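Local coordinates for putative uncharacterized protein (Pyrococcus furiosus, PDB 3VR0) that probably activates the archaeal proteasome, as a homolog of proteasome assembly chaperones in the PAC2 family, at residues Asp163-Glu166 with Tyr167-Lys171. Residues are numbered along the deposited sequence; the frame is centred on the assembly and turned at random.
Sequences DLIE and YYKSK
Leu-164 and Tyr-168 lie side by side one turn apart, with Leu-164 CB 3.9 Å from Tyr-168 CE1, while Leu-164 CD2 lies 4.2 Å from CD2 of Tyr-167. The same Tyr-167 CD2 sits over the centre of the Tyr-168 ring, so the edge of one aromatic ring meets the face of the next. Such broad side chains suit the buried flank of the helix, where Leu-164 and Tyr-168 both rest on Val-159 of strand 155-159; the phenol of Tyr-168 still finds a polar partner, its OH hydrogen bonding to Glu-137.

The backbone follows the i to i+4 pattern of an alpha-helix. Tyr-168 N donates to Leu-164 O at 2.9 Å in an almost straight bond (173°), and Lys-169 N donates to Ile-165 O at 2.8 Å. Glu-166 O is gripped twice, by Ser-170 N at 2.8 Å and Ser-170 OG at 2.7 Å, from opposite faces of its carbonyl plane. The serine's chi1 of -53° sets OG beside its own backbone N and turns the hydroxyl back along the helix to that carbonyl.

Lys-169 runs extended alongside Ile-165, its NZ 3.6 Å from CG2, and makes a cation-pi contact with Trp-181 of strand 179-181.

Apolar and aromatic groups thus seat this crossover helix of a beta-alpha-beta unit against its sheet, while serine's hydroxyl satisfies itself on the exposed flank.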
# COMPACT_ATOMS: atom_id res chain seq x y z
N ASP C 163 -7.99 -34.33 -14.09
CA ASP C 163 -9.01 -35.40 -14.10
C ASP C 163 -10.45 -34.92 -14.04
O ASP C 163 -11.38 -35.67 -14.36
CB ASP C 163 -8.74 -36.46 -13.01
CG ASP C 163 -8.65 -35.87 -11.60
OD1 ASP C 163 -7.93 -34.87 -11.40
OD2 ASP C 163 -9.28 -36.43 -10.66
N LEU C 164 -10.62 -33.67 -13.67
CA LEU C 164 -11.91 -33.08 -13.45
C LEU C 164 -12.50 -32.59 -14.75
O LEU C 164 -13.69 -32.25 -14.80
CB LEU C 164 -11.78 -31.88 -12.50
CG LEU C 164 -11.49 -32.18 -11.03
CD1 LEU C 164 -11.22 -30.88 -10.31
CD2 LEU C 164 -12.69 -32.93 -10.38
N ILE C 165 -11.70 -32.49 -15.80
CA ILE C 165 -12.29 -32.04 -17.08
C ILE C 165 -13.42 -32.99 -17.53
O ILE C 165 -14.51 -32.53 -17.90
CB ILE C 165 -11.28 -31.88 -18.20
CG1 ILE C 165 -10.35 -30.69 -17.90
CG2 ILE C 165 -12.03 -31.60 -19.51
CD1 ILE C 165 -9.17 -30.55 -18.87
N GLU C 166 -13.18 -34.29 -17.46
CA GLU C 166 -14.21 -35.21 -17.97
C GLU C 166 -15.31 -35.46 -16.92
O GLU C 166 -16.50 -35.66 -17.27
CB GLU C 166 -13.60 -36.48 -18.54
CG GLU C 166 -13.06 -37.51 -17.56
CD GLU C 166 -12.98 -38.90 -18.23
OE1 GLU C 166 -13.50 -39.03 -19.37
OE2 GLU C 166 -12.40 -39.84 -17.63
N TYR C 167 -14.92 -35.31 -15.65
CA TYR C 167 -15.90 -35.28 -14.57
C TYR C 167 -16.93 -34.23 -14.88
O TYR C 167 -18.11 -34.54 -15.00
CB TYR C 167 -15.25 -35.07 -13.19
CG TYR C 167 -16.27 -34.97 -12.08
CD1 TYR C 167 -16.92 -36.13 -11.57
CD2 TYR C 167 -16.62 -33.73 -11.54
CE1 TYR C 167 -17.87 -36.04 -10.56
CE2 TYR C 167 -17.58 -33.64 -10.52
CZ TYR C 167 -18.20 -34.80 -10.04
OH TYR C 167 -19.15 -34.69 -9.04
N TYR C 168 -16.50 -32.97 -15.06
CA TYR C 168 -17.48 -31.92 -15.29
C TYR C 168 -18.06 -31.99 -16.69
O TYR C 168 -19.18 -31.55 -16.90
CB TYR C 168 -16.94 -30.51 -15.00
CG TYR C 168 -16.69 -30.29 -13.54
CD1 TYR C 168 -15.39 -30.26 -13.05
CD2 TYR C 168 -17.74 -30.14 -12.66
CE1 TYR C 168 -15.15 -30.09 -11.71
CE2 TYR C 168 -17.52 -29.99 -11.33
CZ TYR C 168 -16.23 -29.96 -10.85
OH TYR C 168 -16.03 -29.78 -9.52
N LYS C 169 -17.29 -32.50 -17.64
CA LYS C 169 -17.83 -32.68 -19.01
C LYS C 169 -19.05 -33.57 -18.99
O LYS C 169 -20.03 -33.23 -19.59
CB LYS C 169 -16.80 -33.23 -19.98
CG LYS C 169 -16.13 -32.16 -20.83
CD LYS C 169 -15.05 -32.77 -21.74
CE LYS C 169 -14.32 -31.71 -22.54
NZ LYS C 169 -12.96 -32.21 -22.91
N SER C 170 -18.97 -34.68 -18.25
CA SER C 170 -20.09 -35.63 -18.10
C SER C 170 -21.32 -34.93 -17.57
O SER C 170 -22.40 -35.02 -18.16
CB SER C 170 -19.74 -36.74 -17.13
OG SER C 170 -18.54 -37.35 -17.49
N LYS C 171 -21.14 -34.21 -16.46
CA LYS C 171 -22.24 -33.51 -15.80
C LYS C 171 -22.90 -32.54 -16.74
O LYS C 171 -24.09 -32.32 -16.65
CB LYS C 171 -21.75 -32.74 -14.57
CG LYS C 171 -21.04 -33.57 -13.57
CD LYS C 171 -22.02 -34.31 -12.75
CE LYS C 171 -21.33 -35.08 -11.64
NZ LYS C 171 -22.39 -35.87 -10.95